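Local coordinates for actin-related protein 8 (Homo sapiens, PDB 4FO0) that binds ATP and serves as a non-polymerising actin-family subunit of the INO80 chromatin-remodelling complex, acting in transcription, replication and probably DNA repair, at residues Leu117-Asn123 and Arg337-Ala343; Phe319-Gln324 and Lys354-Met359. All blocks are in the same frame, centred on the assembly; numbering follows the deposited sequence.

Contact 1 (Leu117-Asn123 and Arg337-Ala343); sequences LDHCSGN and RHPDSPA
Ser121 turns OG between its own backbone N and carbonyl carbon (chi1 72°), and this sets the hydroxyl over the carbonyl of His338. The OG–O distance from Ser121 to His338 is 2.7 Å, with OG standing well above the carbonyl plane. Ser341 OG reaches the same His338 O from the opposite face, so two hydroxyls grip one oxygen. Ser121 OG also accepts from Asn123 N at 3.2 Å, which closes an ST turn. Asn123 then sends its amide across: ND2 meets Arg337 O at 2.7 Å, this time in the carbonyl plane.

The Arg337 chain runs extended from CG to NE and carries the guanidinium back along the other segment. NH1 donates to Ser121 O at 2.7 Å, with the acceptor at the guanidinium edge and nearly in its plane. Elsewhere on the rim, off NH2, Asp118 OD2 makes only a long salt bridge at 3.8 Å, while Ala343 CB lies over one face. NE donates to Gln335 OE1, which should further fix the group's rotation.

Ala343 N donates to Asp118 O at 3.0 Å, and Ala343 O accepts from Leu117 N at 2.6 Å and, weakly, from Asp118 N. With Leu117 and Asp118 both facing Ala343, the edge strand 115-118 joins the three-stranded antiparallel sheet through a classic beta bulge, beside the type II turn His338-Ser341 of a beta hairpin.

Contact 2 (Phe319-Gln324 and Lys354-Met359); sequences FCHLDQ and KLQAPM
One backbone hydrogen bond joins the segments: His321 N donates to Lys354 O at 2.9 Å. That oxygen is available because the residue a turn further on is Pro358, which has no N-H to offer, and the helix kinks there. Cys320 CA adds a CA-H...O contact to the same Lys354 O, and Leu355 CA makes another to His321 O, nearly straight at 164°. Lys354 NZ, beyond a bend at chi3, hydrogen-bonds His332 NE2 and a bound glycerol.

The His321 ring is held both in its plane and over a face. At its edge ND1 accepts from Asp323 N at 3.0 Å; Leu355 CA lies over one face, and Lys354 CB comes in obliquely to CD2 at 3.6 Å. A chi1 of 63° folds the ring over the start of 354-359. With an alanine in place of His321, Asp323 N would probably lose its ring acceptor and a gap open beside Lys354 CB and Leu355 CB.

In the fold, this is where the chain leaving helix 306-319 passes across helix 353-359, with the two strands of a beta hairpin between them in sequence.

Apolar contacts fill the rest. Leu322 CD2 meets Pro358 CB at 3.6 Å and Met359 CG at 3.5 Å, the leucine and proline sliding past each other in opposite directions; Phe519 of helix 516-527 touches both Leu322 and Met359. Leu355 CD1 lies against Leu322 CA at 3.6 Å, while its CD2 meets Gln324 OE1. Cys320 CB rests on Pro358 CG at 3.6 Å. The Lys354 methylenes pass Phe319 CB.

Contacts 1 and 2 sit at the two ends of one hairpin. From 319-324 the chain runs out along strand 330-336 to the turn in contact 1, then returns along strand 343-350 to helix 353-359 in contact 2; their centres are 30 Å apart and their nearest atoms about 13 Å, with no touch. Contact 2 is the buried, inner one: the Cys320 side chain is about 6 Å from the bound ATP, and that of Leu322 about 9 Å from the side chain of Val253, an ATP-binding residue. Contact 1, partly buried, lies away from the nucleotide. The hairpin, following helices 280-293 and 306-319, is consistent with subdomain 4 of the actin fold.

Contact 1 (Leu117-Asn123 and Arg337-Ala343)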
ATOM      1  N   LEU A 117      20.755  14.402 -20.318  1.00 44.05           N
ATOM      2  CA  LEU A 117      20.030  15.655 -20.202  1.00 41.24           C
ATOM      3  C   LEU A 117      20.899  16.653 -19.461  1.00 56.86           C
ATOM      4  O   LEU A 117      20.813  17.852 -19.695  1.00 58.20           O
ATOM      5  CB  LEU A 117      18.739  15.446 -19.428  1.00 37.07           C
ATOM      6  CG  LEU A 117      17.657  14.604 -20.093  1.00 41.84           C
ATOM      7  CD1 LEU A 117      16.371  14.707 -19.288  1.00 41.28           C
ATOM      8  CD2 LEU A 117      17.447  15.079 -21.515  1.00 24.85           C
ATOM      9  N   ASP A 118      21.744  16.131 -18.572  1.00 48.58           N
ATOM     10  CA  ASP A 118      22.576  16.936 -17.683  1.00 45.09           C
ATOM     11  C   ASP A 118      23.800  16.153 -17.246  1.00 38.21           C
ATOM     12  O   ASP A 118      23.735  14.950 -17.055  1.00 50.79           O
ATOM     13  CB  ASP A 118      21.800  17.356 -16.434  1.00 51.92           C
ATOM     14  CG  ASP A 118      21.148  18.720 -16.576  1.00 65.20           C
ATOM     15  OD1 ASP A 118      21.876  19.735 -16.467  1.00 82.01           O
ATOM     16  OD2 ASP A 118      19.912  18.771 -16.781  1.00 67.79           O
ATOM     17  N   HIS A 119      24.919  16.839 -17.089  1.00 48.51           N
ATOM     18  CA  HIS A 119      26.142  16.180 -16.710  1.00 36.52           C
ATOM     19  C   HIS A 119      25.973  15.486 -15.401  1.00 41.79           C
ATOM     20  O   HIS A 119      26.430  14.346 -15.212  1.00 34.23           O
ATOM     21  CB  HIS A 119      27.275  17.183 -16.619  1.00 36.20           C
ATOM     22  CG  HIS A 119      28.584  16.578 -16.207  1.00 41.66           C
ATOM     23  ND1 HIS A 119      29.110  16.768 -14.997  1.00 36.63           N
ATOM     24  CD2 HIS A 119      29.466  15.760 -16.893  1.00 35.33           C
ATOM     25  CE1 HIS A 119      30.270  16.110 -14.906  1.00 36.97           C
ATOM     26  NE2 HIS A 119      30.488  15.495 -16.069  1.00 40.71           N
ATOM     27  N   CYS A 120      25.317  16.160 -14.472  1.00 40.95           N
ATOM     28  CA  CYS A 120      25.007  15.565 -13.190  1.00 40.56           C
ATOM     29  C   CYS A 120      23.509  15.415 -13.031  1.00 42.78           C
ATOM     30  O   CYS A 120      22.739  16.210 -13.548  1.00 44.14           O
ATOM     31  CB  CYS A 120      25.587  16.411 -12.062  1.00 42.02           C
ATOM     32  SG  CYS A 120      27.350  16.136 -11.811  1.00 55.01           S
ATOM     33  N   SER A 121      23.102  14.375 -12.319  1.00 39.90           N
ATOM     34  CA  SER A 121      21.701  14.013 -12.232  1.00 32.80           C
ATOM     35  C   SER A 121      20.914  15.027 -11.423  1.00 33.86           C
ATOM     36  O   SER A 121      19.730  15.222 -11.648  1.00 41.62           O
ATOM     37  CB  SER A 121      21.550  12.627 -11.623  1.00 29.48           C
ATOM     38  OG  SER A 121      21.836  12.648 -10.246  1.00 43.04           O
ATOM     39  N   GLY A 122      21.581  15.676 -10.480  1.00 37.84           N
ATOM     40  CA  GLY A 122      20.928  16.645  -9.623  1.00 40.99           C
ATOM     41  C   GLY A 122      20.438  16.061  -8.303  1.00 51.73           C
ATOM     42  O   GLY A 122      19.868  16.773  -7.471  1.00 60.41           O
ATOM     43  N   ASN A 123      20.648  14.761  -8.123  1.00 39.33           N
ATOM     44  CA  ASN A 123      20.377  14.105  -6.854  1.00 43.88           C
ATOM     45  C   ASN A 123      21.650  13.569  -6.265  1.00 37.94           C
ATOM     46  O   ASN A 123      22.545  13.148  -6.994  1.00 41.00           O
ATOM     47  CB  ASN A 123      19.390  12.950  -7.023  1.00 41.67           C
ATOM     48  CG  ASN A 123      18.040  13.414  -7.478  1.00 52.13           C
ATOM     49  OD1 ASN A 123      17.564  14.501  -7.099  1.00 58.52           O
ATOM     50  ND2 ASN A 123      17.409  12.604  -8.312  1.00 45.03           N
ATOM     51  N   ARG A 337      17.638   9.801 -12.908  1.00 42.71           N
ATOM     52  CA  ARG A 337      18.441  10.807 -12.233  1.00 34.04           C
ATOM     53  C   ARG A 337      18.937  10.251 -10.904  1.00 38.66           C
ATOM     54  O   ARG A 337      18.561  10.725  -9.833  1.00 43.66           O
ATOM     55  CB  ARG A 337      17.621  12.074 -12.004  1.00 28.62           C
ATOM     56  CG  ARG A 337      17.110  12.692 -13.289  1.00 32.91           C
ATOM     57  CD  ARG A 337      16.436  14.030 -13.032  1.00 32.72           C
ATOM     58  NE  ARG A 337      16.345  14.841 -14.244  1.00 52.66           N
ATOM     59  CZ  ARG A 337      17.237  15.767 -14.594  1.00 55.37           C
ATOM     60  NH1 ARG A 337      18.287  16.002 -13.822  1.00 49.42           N
ATOM     61  NH2 ARG A 337      17.082  16.461 -15.716  1.00 46.31           N
ATOM     62  N   HIS A 338      19.791   9.240 -10.975  1.00 34.63           N
ATOM     63  CA  HIS A 338      20.338   8.660  -9.765  1.00 37.00           C
ATOM     64  C   HIS A 338      21.566   9.389  -9.287  1.00 40.47           C
ATOM     65  O   HIS A 338      22.287   9.997 -10.072  1.00 43.62           O
ATOM     66  CB  HIS A 338      20.657   7.194  -9.990  1.00 39.30           C
ATOM     67  CG  HIS A 338      19.435   6.350 -10.145  1.00 53.89           C
ATOM     68  ND1 HIS A 338      19.486   5.014 -10.485  1.00 52.04           N
ATOM     69  CD2 HIS A 338      18.124   6.658 -10.000  1.00 34.68           C
ATOM     70  CE1 HIS A 338      18.255   4.538 -10.547  1.00 44.69           C
ATOM     71  NE2 HIS A 338      17.410   5.514 -10.264  1.00 46.28           N
ATOM     72  N   PRO A 339      21.818   9.329  -7.983  1.00 39.37           N
ATOM     73  CA  PRO A 339      23.089   9.888  -7.517  1.00 41.64           C
ATOM     74  C   PRO A 339      24.256   9.144  -8.186  1.00 44.10           C
ATOM     75  O   PRO A 339      24.098   7.978  -8.556  1.00 44.06           O
ATOM     76  CB  PRO A 339      23.056   9.625  -6.002  1.00 38.64           C
ATOM     77  CG  PRO A 339      21.606   9.326  -5.680  1.00 41.48           C
ATOM     78  CD  PRO A 339      21.062   8.664  -6.910  1.00 32.17           C
ATOM     79  N   ASP A 340      25.397   9.807  -8.369  1.00 50.22           N
ATOM     80  CA  ASP A 340      26.587   9.144  -8.917  1.00 43.72           C
ATOM     81  C   ASP A 340      26.432   8.799 -10.404  1.00 49.44           C
ATOM     82  O   ASP A 340      27.180   7.993 -10.959  1.00 47.97           O
ATOM     83  CB  ASP A 340      26.923   7.878  -8.115  1.00 44.37           C
ATOM     84  CG  ASP A 340      27.813   8.156  -6.895  1.00 60.40           C
ATOM     85  OD1 ASP A 340      28.090   9.344  -6.589  1.00 49.88           O
ATOM     86  OD2 ASP A 340      28.229   7.168  -6.235  1.00 60.79           O
ATOM     87  N   SER A 341      25.442   9.406 -11.040  1.00 44.85           N
ATOM     88  CA  SER A 341      25.263   9.260 -12.475  1.00 38.19           C
ATOM     89  C   SER A 341      24.733  10.555 -13.094  1.00 37.40           C
ATOM     90  O   SER A 341      24.373  11.504 -12.384  1.00 36.65           O
ATOM     91  CB  SER A 341      24.351   8.075 -12.801  1.00 42.86           C
ATOM     92  OG  SER A 341      23.193   8.095 -11.994  1.00 56.27           O
ATOM     93  N   PRO A 342      24.738  10.610 -14.429  1.00 37.50           N
ATOM     94  CA  PRO A 342      24.227  11.770 -15.173  1.00 37.41           C
ATOM     95  C   PRO A 342      22.713  11.773 -15.212  1.00 35.90           C
ATOM     96  O   PRO A 342      22.120  10.754 -14.880  1.00 43.30           O
ATOM     97  CB  PRO A 342      24.796  11.568 -16.571  1.00 33.42           C
ATOM     98  CG  PRO A 342      25.201  10.112 -16.632  1.00 33.94           C
ATOM     99  CD  PRO A 342      25.496   9.666 -15.271  1.00 32.50           C
ATOM    100  N   ALA A 343      22.095  12.893 -15.577  1.00 35.93           N
ATOM    101  CA  ALA A 343      20.654  12.886 -15.862  1.00 40.25           C
ATOM    102  C   ALA A 343      20.470  12.247 -17.225  1.00 40.74           C
ATOM    103  O   ALA A 343      20.868  12.829 -18.240  1.00 48.35           O
ATOM    104  CB  ALA A 343      20.067  14.301 -15.855  1.00 28.57           C
TER

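Contact 2 (Phe319-Gln324 and Lys354-Met359)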
ATOM      1  N   PHE A 319       3.434   4.188 -16.962  1.00 30.52           N
ATOM      2  CA  PHE A 319       3.088   3.435 -18.159  1.00 35.96           C
ATOM      3  C   PHE A 319       1.916   2.464 -18.054  1.00 36.27           C
ATOM      4  O   PHE A 319       1.124   2.349 -18.982  1.00 41.98           O
ATOM      5  CB  PHE A 319       4.313   2.686 -18.632  1.00 36.24           C
ATOM      6  CG  PHE A 319       5.412   3.585 -19.051  1.00 45.56           C
ATOM      7  CD1 PHE A 319       5.125   4.862 -19.494  1.00 42.96           C
ATOM      8  CD2 PHE A 319       6.729   3.167 -19.005  1.00 52.90           C
ATOM      9  CE1 PHE A 319       6.128   5.710 -19.886  1.00 41.35           C
ATOM     10  CE2 PHE A 319       7.738   4.005 -19.404  1.00 42.45           C
ATOM     11  CZ  PHE A 319       7.435   5.283 -19.839  1.00 45.48           C
ATOM     12  N   CYS A 320       1.825   1.753 -16.941  1.00 30.92           N
ATOM     13  CA  CYS A 320       0.788   0.749 -16.757  1.00 30.09           C
ATOM     14  C   CYS A 320      -0.624   1.339 -16.786  1.00 36.53           C
ATOM     15  O   CYS A 320      -0.866   2.448 -16.301  1.00 35.88           O
ATOM     16  CB  CYS A 320       1.055  -0.036 -15.469  1.00 22.95           C
ATOM     17  SG  CYS A 320       2.534  -1.095 -15.638  1.00 37.39           S
ATOM     18  N   HIS A 321      -1.551   0.598 -17.381  1.00 36.05           N
ATOM     19  CA  HIS A 321      -2.940   1.049 -17.493  1.00 43.60           C
ATOM     20  C   HIS A 321      -3.835  -0.178 -17.511  1.00 30.67           C
ATOM     21  O   HIS A 321      -3.351  -1.286 -17.753  1.00 38.02           O
ATOM     22  CB  HIS A 321      -3.139   1.860 -18.781  1.00 36.23           C
ATOM     23  CG  HIS A 321      -2.909   1.064 -20.032  1.00 40.19           C
ATOM     24  ND1 HIS A 321      -3.913   0.360 -20.662  1.00 44.59           N
ATOM     25  CD2 HIS A 321      -1.784   0.840 -20.753  1.00 36.28           C
ATOM     26  CE1 HIS A 321      -3.417  -0.257 -21.720  1.00 46.06           C
ATOM     27  NE2 HIS A 321      -2.130   0.022 -21.801  1.00 48.77           N
ATOM     28  N   LEU A 322      -5.126   0.012 -17.251  1.00 36.79           N
ATOM     29  CA  LEU A 322      -6.117  -1.060 -17.418  1.00 41.73           C
ATOM     30  C   LEU A 322      -7.163  -0.687 -18.472  1.00 46.63           C
ATOM     31  O   LEU A 322      -8.366  -0.870 -18.275  1.00 40.95           O
ATOM     32  CB  LEU A 322      -6.797  -1.388 -16.094  1.00 27.50           C
ATOM     33  CG  LEU A 322      -5.933  -2.095 -15.057  1.00 29.88           C
ATOM     34  CD1 LEU A 322      -6.583  -2.019 -13.679  1.00 41.19           C
ATOM     35  CD2 LEU A 322      -5.713  -3.534 -15.460  1.00 24.94           C
ATOM     36  N   ASP A 323      -6.688  -0.163 -19.595  1.00 39.05           N
ATOM     37  CA  ASP A 323      -7.566   0.305 -20.656  1.00 50.30           C
ATOM     38  C   ASP A 323      -7.420  -0.562 -21.928  1.00 47.16           C
ATOM     39  O   ASP A 323      -6.386  -0.512 -22.597  1.00 45.33           O
ATOM     40  CB  ASP A 323      -7.220   1.772 -20.934  1.00 52.51           C
ATOM     41  CG  ASP A 323      -8.089   2.400 -22.007  1.00 64.16           C
ATOM     42  OD1 ASP A 323      -8.887   1.674 -22.645  1.00 63.88           O
ATOM     43  OD2 ASP A 323      -7.953   3.630 -22.221  1.00 59.60           O
ATOM     44  N   GLN A 324      -8.440  -1.357 -22.260  1.00 44.38           N
ATOM     45  CA  GLN A 324      -8.380  -2.211 -23.459  1.00 49.98           C
ATOM     46  C   GLN A 324      -8.036  -1.432 -24.715  1.00 45.01           C
ATOM     47  O   GLN A 324      -7.392  -1.952 -25.630  1.00 54.85           O
ATOM     48  CB  GLN A 324      -9.709  -2.919 -23.717  1.00 44.67           C
ATOM     49  CG  GLN A 324      -9.923  -4.159 -22.910  1.00 59.95           C
ATOM     50  CD  GLN A 324      -8.942  -5.268 -23.245  1.00 59.31           C
ATOM     51  OE1 GLN A 324      -8.162  -5.696 -22.388  1.00 61.10           O
ATOM     52  NE2 GLN A 324      -8.998  -5.766 -24.482  1.00 42.36           N
ATOM     53  N   LYS A 354       2.281  -3.089 -20.697  1.00 24.48           N
ATOM     54  CA  LYS A 354       1.651  -2.003 -19.943  1.00 29.46           C
ATOM     55  C   LYS A 354       0.301  -2.384 -19.373  1.00 35.23           C
ATOM     56  O   LYS A 354      -0.143  -1.783 -18.398  1.00 36.73           O
ATOM     57  CB  LYS A 354       1.498  -0.741 -20.795  1.00 30.00           C
ATOM     58  CG  LYS A 354       2.811  -0.089 -21.192  1.00 30.16           C
ATOM     59  CD  LYS A 354       2.560   1.135 -22.035  1.00 39.82           C
ATOM     60  CE  LYS A 354       2.061   0.760 -23.410  1.00 39.51           C
ATOM     61  NZ  LYS A 354       1.660   1.994 -24.119  1.00 49.29           N
ATOM     62  N   LEU A 355      -0.353  -3.364 -19.998  1.00 29.65           N
ATOM     63  CA  LEU A 355      -1.671  -3.833 -19.563  1.00 30.49           C
ATOM     64  C   LEU A 355      -1.605  -5.183 -18.848  1.00 26.84           C
ATOM     65  O   LEU A 355      -2.321  -5.419 -17.897  1.00 27.54           O
ATOM     66  CB  LEU A 355      -2.625  -3.927 -20.749  1.00 37.26           C
ATOM     67  CG  LEU A 355      -3.999  -4.557 -20.505  1.00 33.22           C
ATOM     68  CD1 LEU A 355      -4.886  -3.681 -19.611  1.00 23.69           C
ATOM     69  CD2 LEU A 355      -4.660  -4.770 -21.839  1.00 25.92           C
ATOM     70  N   GLN A 356      -0.726  -6.060 -19.308  1.00 34.65           N
ATOM     71  CA  GLN A 356      -0.525  -7.343 -18.660  1.00 29.83           C
ATOM     72  C   GLN A 356      -0.199  -7.216 -17.174  1.00 36.89           C
ATOM     73  O   GLN A 356      -0.815  -7.879 -16.338  1.00 37.95           O
ATOM     74  CB  GLN A 356       0.584  -8.117 -19.365  1.00 29.36           C
ATOM     75  CG  GLN A 356       0.239  -8.517 -20.787  1.00 39.81           C
ATOM     76  CD  GLN A 356       1.444  -9.053 -21.524  1.00 36.37           C
ATOM     77  OE1 GLN A 356       2.469  -8.382 -21.623  1.00 60.21           O
ATOM     78  NE2 GLN A 356       1.345 -10.274 -22.011  1.00 51.63           N
ATOM     79  N   ALA A 357       0.771  -6.367 -16.846  1.00 35.66           N
ATOM     80  CA  ALA A 357       1.288  -6.292 -15.486  1.00 22.23           C
ATOM     81  C   ALA A 357       0.223  -5.944 -14.430  1.00 36.98           C
ATOM     82  O   ALA A 357       0.109  -6.621 -13.416  1.00 32.08           O
ATOM     83  CB  ALA A 357       2.443  -5.319 -15.428  1.00 29.11           C
ATOM     84  N   PRO A 358      -0.545  -4.872 -14.658  1.00 30.95           N
ATOM     85  CA  PRO A 358      -1.602  -4.486 -13.711  1.00 25.28           C
ATOM     86  C   PRO A 358      -2.648  -5.579 -13.582  1.00 39.77           C
ATOM     87  O   PRO A 358      -3.229  -5.753 -12.514  1.00 34.69           O
ATOM     88  CB  PRO A 358      -2.244  -3.254 -14.366  1.00 24.92           C
ATOM     89  CG  PRO A 358      -1.228  -2.755 -15.325  1.00 40.57           C
ATOM     90  CD  PRO A 358      -0.390  -3.916 -15.767  1.00 22.17           C
ATOM     91  N   MET A 359      -2.896  -6.303 -14.668  1.00 38.18           N
ATOM     92  CA  MET A 359      -3.875  -7.381 -14.649  1.00 36.27           C
ATOM     93  C   MET A 359      -3.408  -8.622 -13.902  1.00 40.48           C
ATOM     94  O   MET A 359      -4.195  -9.534 -13.691  1.00 34.81           O
ATOM     95  CB  MET A 359      -4.275  -7.779 -16.059  1.00 29.55           C
ATOM     96  CG  MET A 359      -5.152  -6.763 -16.737  1.00 39.91           C
ATOM     97  SD  MET A 359      -5.783  -7.413 -18.278  1.00 49.08           S
ATOM     98  CE  MET A 359      -6.279  -9.053 -17.754  1.00 53.59           C
TER